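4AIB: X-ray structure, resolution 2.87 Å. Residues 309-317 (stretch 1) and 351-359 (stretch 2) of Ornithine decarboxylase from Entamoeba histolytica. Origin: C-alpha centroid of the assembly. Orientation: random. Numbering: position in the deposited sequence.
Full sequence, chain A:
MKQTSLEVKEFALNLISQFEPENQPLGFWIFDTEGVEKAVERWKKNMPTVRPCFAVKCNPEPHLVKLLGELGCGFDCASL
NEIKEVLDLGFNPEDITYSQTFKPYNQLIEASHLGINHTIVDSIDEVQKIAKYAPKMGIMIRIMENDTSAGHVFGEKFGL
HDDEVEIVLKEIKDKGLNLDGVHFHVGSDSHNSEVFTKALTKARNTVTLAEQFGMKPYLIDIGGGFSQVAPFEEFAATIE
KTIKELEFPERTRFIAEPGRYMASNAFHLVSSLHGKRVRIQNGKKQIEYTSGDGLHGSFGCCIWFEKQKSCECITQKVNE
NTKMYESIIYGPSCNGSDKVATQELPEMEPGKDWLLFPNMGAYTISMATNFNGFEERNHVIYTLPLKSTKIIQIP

Stretch 1 309-317: KSCECITQK
Stretch 2, residues 351-359: GKDWLLFPN

Residues 309-317 run beside residues 351-359 in a short antiparallel pairing, the end-to-end directions of the touching parts lying 138° apart. Stretch 2 is a strand through Leu355, Leu356 and Phe357 and then turns a corner at Pro358-Asn359, whereas stretch 1 has strand character only weakly, about Glu312 and Cys313. The register sets Cys311 opposite Phe357 (CA-CA 4.7 Å), Cys313 opposite Leu355 (4.9 Å) and Thr315 opposite Asp353 (5.4 Å). Together the two segments bury 629 Å².

Lys309 contributes mainly backbone: its O lies near the plane of the Phe357 ring, 4.1 Å from Phe357 CE2, while the CB of Lys309 points sideways and the end of its side chain leads away. The CB of Ser310 (phi/psi -66/135, chi1 m) points away, and its O approaches Pro358 CD at 3.2 Å.

Cys311 is buried and extended (-146/171), with chi1 p. Its CB sits over one face of the Phe357 ring, 3.9 Å from the ring centroid and 25° off the normal, in a CH-pi contact. Phe357 (-96/102) adopts chi1 m and chi2 87°. The sulfur lies more obliquely, Cys311 SG being 4.5 Å from the same centroid, and also packs against Leu355 CD2 at 3.9 Å.

Glu312 (-144/153) forms the hydrogen-bonded pair with Leu356 (-109/119). Leu356 N donates to Glu312 O at 3.2 Å and a nearly straight 172°; the return bond, Glu312 N to Leu356 O, is weak at 3.4 Å. Both side chains lie on one face of the sheet, with Glu312 p at chi1 and Leu356 t, p.

Cys313 (-83/103, chi1 t) turns to the other face with Leu355 (-118/134; m, p). Its CA makes a CH...O contact with Trp354 O at 3.5 Å, and its SG comes within 3.6 Å of Asp353 OD1.

At Ile314 the backbone leaves the extended conformation (-76/-33). Ile314 N still reaches Trp354 O, but weakly, at 3.4 Å and 143°. With chi1 at -99° and chi2 p, the side chain brings CD1 to 3.4 Å from Leu356 CB.

Thr315 (-64/-35, chi1 p) points toward stretch 2 and replaces backbone pairing with side-chain bonds. Its OG1 donates to Asp353 OD1 at 2.6 Å and accepts from Trp354 N at 3.2 Å, so one hydroxyl links a carboxylate to the adjacent amide. Asp353 has chi1 m and phi/psi -95/147. Thr315 CG2 rests 3.4 Å from Lys352 O and 3.9 Å from Trp354 CB.

Gln316 (-122/129; p, t) places CG 3.6 Å from Asp353 OD1. Lys317 (-82/136) makes no contact with stretch 2.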

ATOM      1  N   LYS A 309      -6.276 -14.773  -3.864  1.00 64.50           N
ATOM      2  CA  LYS A 309      -6.443 -15.643  -5.023  1.00 64.99           C
ATOM      3  C   LYS A 309      -6.596 -17.098  -4.572  1.00 64.93           C
ATOM      4  O   LYS A 309      -6.701 -17.369  -3.374  1.00 65.78           O
ATOM      5  CB  LYS A 309      -5.252 -15.485  -5.977  1.00 65.54           C
ATOM      6  CG  LYS A 309      -5.623 -15.091  -7.404  1.00 67.59           C
ATOM      7  CD  LYS A 309      -6.145 -16.258  -8.230  1.00 68.35           C
ATOM      8  CE  LYS A 309      -6.602 -15.794  -9.604  1.00 68.01           C
ATOM      9  NZ  LYS A 309      -7.178 -16.905 -10.410  1.00 69.25           N
ATOM     10  N   SER A 310      -6.610 -18.023  -5.532  1.00 62.89           N
ATOM     11  CA  SER A 310      -6.787 -19.452  -5.260  1.00 61.85           C
ATOM     12  C   SER A 310      -5.626 -20.050  -4.470  1.00 60.68           C
ATOM     13  O   SER A 310      -4.460 -19.797  -4.774  1.00 62.08           O
ATOM     14  CB  SER A 310      -6.984 -20.227  -6.567  1.00 62.70           C
ATOM     15  OG  SER A 310      -8.151 -19.799  -7.245  1.00 62.93           O
ATOM     16  N   CYS A 311      -5.966 -20.844  -3.455  1.00 58.02           N
ATOM     17  CA  CYS A 311      -4.985 -21.492  -2.585  1.00 56.93           C
ATOM     18  C   CYS A 311      -5.486 -22.868  -2.146  1.00 56.43           C
ATOM     19  O   CYS A 311      -6.644 -23.215  -2.376  1.00 56.34           O
ATOM     20  CB  CYS A 311      -4.719 -20.627  -1.355  1.00 56.56           C
ATOM     21  SG  CYS A 311      -6.094 -20.581  -0.183  1.00 56.42           S
ATOM     22  N   GLU A 312      -4.615 -23.639  -1.500  1.00 55.70           N
ATOM     23  CA  GLU A 312      -4.990 -24.953  -0.976  1.00 55.13           C
ATOM     24  C   GLU A 312      -4.312 -25.275   0.358  1.00 53.77           C
ATOM     25  O   GLU A 312      -3.232 -24.761   0.661  1.00 54.55           O
ATOM     26  CB  GLU A 312      -4.720 -26.058  -2.012  1.00 56.46           C
ATOM     27  CG  GLU A 312      -3.323 -26.045  -2.616  1.00 60.33           C
ATOM     28  CD  GLU A 312      -3.052 -27.249  -3.498  1.00 61.92           C
ATOM     29  OE1 GLU A 312      -3.559 -27.279  -4.640  1.00 63.04           O
ATOM     30  OE2 GLU A 312      -2.322 -28.162  -3.058  1.00 62.60           O
ATOM     31  N   CYS A 313      -4.966 -26.116   1.156  1.00 52.79           N
ATOM     32  CA  CYS A 313      -4.419 -26.547   2.437  1.00 51.10           C
ATOM     33  C   CYS A 313      -3.455 -27.711   2.236  1.00 48.94           C
ATOM     34  O   CYS A 313      -3.875 -28.852   2.037  1.00 48.21           O
ATOM     35  CB  CYS A 313      -5.537 -26.930   3.403  1.00 51.40           C
ATOM     36  SG  CYS A 313      -4.932 -27.512   5.001  1.00 53.25           S
ATOM     37  N   ILE A 314      -2.162 -27.402   2.307  1.00 47.45           N
ATOM     38  CA  ILE A 314      -1.085 -28.341   1.980  1.00 49.60           C
ATOM     39  C   ILE A 314      -0.826 -29.395   3.064  1.00 50.71           C
ATOM     40  O   ILE A 314      -0.459 -30.536   2.760  1.00 51.20           O
ATOM     41  CB  ILE A 314       0.207 -27.563   1.608  1.00 20.00           C
ATOM     42  CG1 ILE A 314       0.358 -27.464   0.090  1.00 20.00           C
ATOM     43  CG2 ILE A 314       1.460 -28.206   2.180  1.00 20.00           C
ATOM     44  CD1 ILE A 314      -0.711 -26.645  -0.595  1.00 20.00           C
ATOM     45  N   THR A 315      -1.036 -29.002   4.318  1.00 52.34           N
ATOM     46  CA  THR A 315      -0.732 -29.838   5.483  1.00 54.22           C
ATOM     47  C   THR A 315      -1.565 -31.115   5.570  1.00 55.35           C
ATOM     48  O   THR A 315      -1.073 -32.147   6.034  1.00 54.44           O
ATOM     49  CB  THR A 315      -0.905 -29.044   6.788  1.00 54.04           C
ATOM     50  OG1 THR A 315      -2.075 -28.225   6.684  1.00 54.09           O
ATOM     51  CG2 THR A 315       0.307 -28.159   7.035  1.00 52.12           C
ATOM     52  N   GLN A 316      -2.821 -31.041   5.135  1.00 57.54           N
ATOM     53  CA  GLN A 316      -3.689 -32.218   5.076  1.00 59.37           C
ATOM     54  C   GLN A 316      -4.197 -32.469   3.656  1.00 60.34           C
ATOM     55  O   GLN A 316      -4.705 -31.559   2.996  1.00 58.55           O
ATOM     56  CB  GLN A 316      -4.852 -32.116   6.077  1.00 57.03           C
ATOM     57  CG  GLN A 316      -5.696 -30.851   5.972  1.00 55.15           C
ATOM     58  CD  GLN A 316      -6.844 -30.808   6.966  1.00 53.28           C
ATOM     59  OE1 GLN A 316      -7.895 -30.232   6.685  1.00 51.69           O
ATOM     60  NE2 GLN A 316      -6.650 -31.414   8.134  1.00 52.55           N
ATOM     61  N   LYS A 317      -4.040 -33.706   3.194  1.00 64.74           N
ATOM     62  CA  LYS A 317      -4.460 -34.096   1.851  1.00 68.39           C
ATOM     63  C   LYS A 317      -5.955 -34.404   1.831  1.00 70.74           C
ATOM     64  O   LYS A 317      -6.470 -35.080   2.725  1.00 70.82           O
ATOM     65  CB  LYS A 317      -3.645 -35.303   1.365  1.00 68.69           C
ATOM     66  CG  LYS A 317      -3.644 -35.512  -0.145  1.00 71.29           C
ATOM     67  CD  LYS A 317      -4.732 -36.479  -0.590  1.00 71.99           C
ATOM     68  CE  LYS A 317      -4.894 -36.495  -2.103  1.00 71.71           C
ATOM     69  NZ  LYS A 317      -3.750 -37.149  -2.799  1.00 71.98           N
ATOM     70  N   GLY A 351      -1.951 -23.185  13.784  1.00 42.69           N
ATOM     71  CA  GLY A 351      -0.716 -23.666  14.394  1.00 44.69           C
ATOM     72  C   GLY A 351      -0.279 -25.007  13.834  1.00 46.15           C
ATOM     73  O   GLY A 351       0.867 -25.422  14.018  1.00 47.54           O
ATOM     74  N   LYS A 352      -1.197 -25.684  13.146  1.00 45.14           N
ATOM     75  CA  LYS A 352      -0.924 -26.991  12.556  1.00 44.81           C
ATOM     76  C   LYS A 352      -1.046 -26.952  11.033  1.00 43.45           C
ATOM     77  O   LYS A 352      -0.208 -27.517  10.327  1.00 43.61           O
ATOM     78  CB  LYS A 352      -1.860 -28.052  13.156  1.00 48.58           C
ATOM     79  CG  LYS A 352      -1.453 -29.500  12.904  1.00 53.49           C
ATOM     80  CD  LYS A 352      -2.153 -30.089  11.687  1.00 57.43           C
ATOM     81  CE  LYS A 352      -1.741 -31.533  11.451  1.00 58.63           C
ATOM     82  NZ  LYS A 352      -2.425 -32.116  10.263  1.00 57.47           N
ATOM     83  N   ASP A 353      -2.085 -26.280  10.537  1.00 41.31           N
ATOM     84  CA  ASP A 353      -2.371 -26.224   9.103  1.00 39.54           C
ATOM     85  C   ASP A 353      -1.785 -24.993   8.413  1.00 37.77           C
ATOM     86  O   ASP A 353      -1.686 -23.919   9.011  1.00 37.34           O
ATOM     87  CB  ASP A 353      -3.880 -26.313   8.850  1.00 40.67           C
ATOM     88  CG  ASP A 353      -4.432 -27.709   9.083  1.00 41.79           C
ATOM     89  OD1 ASP A 353      -4.095 -28.628   8.306  1.00 41.23           O
ATOM     90  OD2 ASP A 353      -5.213 -27.888  10.039  1.00 42.57           O
ATOM     91  N   TRP A 354      -1.403 -25.166   7.148  1.00 37.60           N
ATOM     92  CA  TRP A 354      -0.775 -24.111   6.354  1.00 36.88           C
ATOM     93  C   TRP A 354      -1.435 -23.942   5.012  1.00 36.67           C
ATOM     94  O   TRP A 354      -2.078 -24.864   4.498  1.00 36.75           O
ATOM     95  CB  TRP A 354       0.711 -24.403   6.163  1.00 37.56           C
ATOM     96  CG  TRP A 354       1.566 -24.135   7.382  1.00 40.08           C
ATOM     97  CD1 TRP A 354       1.525 -24.788   8.612  1.00 40.24           C
ATOM     98  CD2 TRP A 354       2.641 -23.140   7.518  1.00 40.98           C
ATOM     99  NE1 TRP A 354       2.461 -24.274   9.472  1.00 38.67           N
ATOM    100  CE2 TRP A 354       3.164 -23.286   8.882  1.00 39.27           C
ATOM    101  CE3 TRP A 354       3.198 -22.178   6.681  1.00 42.83           C
ATOM    102  CZ2 TRP A 354       4.197 -22.494   9.362  1.00 40.99           C
ATOM    103  CZ3 TRP A 354       4.238 -21.384   7.178  1.00 42.65           C
ATOM    104  CH2 TRP A 354       4.725 -21.540   8.486  1.00 42.27           C
ATOM    105  N   LEU A 355      -1.272 -22.755   4.435  1.00 35.24           N
ATOM    106  CA  LEU A 355      -1.838 -22.426   3.129  1.00 32.90           C
ATOM    107  C   LEU A 355      -0.735 -22.112   2.128  1.00 33.77           C
ATOM    108  O   LEU A 355       0.191 -21.365   2.438  1.00 34.81           O
ATOM    109  CB  LEU A 355      -2.771 -21.215   3.241  1.00 30.39           C
ATOM    110  CG  LEU A 355      -4.238 -21.366   3.654  1.00 29.68           C
ATOM    111  CD1 LEU A 355      -4.398 -21.896   5.069  1.00 30.47           C
ATOM    112  CD2 LEU A 355      -4.938 -20.024   3.518  1.00 26.89           C
ATOM    113  N   LEU A 356      -0.835 -22.686   0.932  1.00 34.09           N
ATOM    114  CA  LEU A 356       0.060 -22.329  -0.165  1.00 34.63           C
ATOM    115  C   LEU A 356      -0.695 -21.533  -1.224  1.00 37.14           C
ATOM    116  O   LEU A 356      -1.670 -22.019  -1.799  1.00 38.99           O
ATOM    117  CB  LEU A 356       0.715 -23.572  -0.784  1.00 32.19           C
ATOM    118  CG  LEU A 356       1.407 -23.471  -2.155  1.00 32.63           C
ATOM    119  CD1 LEU A 356       2.685 -22.646  -2.096  1.00 32.54           C
ATOM    120  CD2 LEU A 356       1.701 -24.854  -2.719  1.00 31.53           C
ATOM    121  N   PHE A 357      -0.242 -20.305  -1.458  1.00 38.61           N
ATOM    122  CA  PHE A 357      -0.771 -19.469  -2.527  1.00 39.22           C
ATOM    123  C   PHE A 357       0.138 -19.614  -3.748  1.00 40.62           C
ATOM    124  O   PHE A 357       1.227 -19.034  -3.781  1.00 41.08           O
ATOM    125  CB  PHE A 357      -0.857 -18.005  -2.082  1.00 39.25           C
ATOM    126  CG  PHE A 357      -1.842 -17.759  -0.971  1.00 39.76           C
ATOM    127  CD1 PHE A 357      -1.462 -17.897   0.361  1.00 40.67           C
ATOM    128  CD2 PHE A 357      -3.148 -17.375  -1.255  1.00 39.57           C
ATOM    129  CE1 PHE A 357      -2.368 -17.667   1.386  1.00 39.61           C
ATOM    130  CE2 PHE A 357      -4.059 -17.143  -0.235  1.00 39.92           C
ATOM    131  CZ  PHE A 357      -3.668 -17.290   1.087  1.00 39.12           C
ATOM    132  N   PRO A 358      -0.297 -20.405  -4.749  1.00 41.89           N
ATOM    133  CA  PRO A 358       0.531 -20.672  -5.922  1.00 42.55           C
ATOM    134  C   PRO A 358       0.650 -19.453  -6.827  1.00 42.63           C
ATOM    135  O   PRO A 358      -0.340 -18.755  -7.064  1.00 42.58           O
ATOM    136  CB  PRO A 358      -0.223 -21.798  -6.650  1.00 43.33           C
ATOM    137  CG  PRO A 358      -1.255 -22.288  -5.688  1.00 43.37           C
ATOM    138  CD  PRO A 358      -1.587 -21.106  -4.835  1.00 42.14           C
ATOM    139  N   ASN A 359       1.867 -19.213  -7.315  1.00 42.87           N
ATOM    140  CA  ASN A 359       2.175 -18.111  -8.228  1.00 43.92           C
ATOM    141  C   ASN A 359       1.824 -16.728  -7.669  1.00 44.72           C
ATOM    142  O   ASN A 359       0.785 -16.150  -8.004  1.00 44.25           O
ATOM    143  CB  ASN A 359       1.532 -18.334  -9.606  1.00 44.04           C
ATOM    144  CG  ASN A 359       1.825 -19.710 -10.175  1.00 42.76           C
ATOM    145  OD1 ASN A 359       2.967 -20.172 -10.168  1.00 42.73           O
ATOM    146  ND2 ASN A 359       0.790 -20.369 -10.680  1.00 39.41           N
TER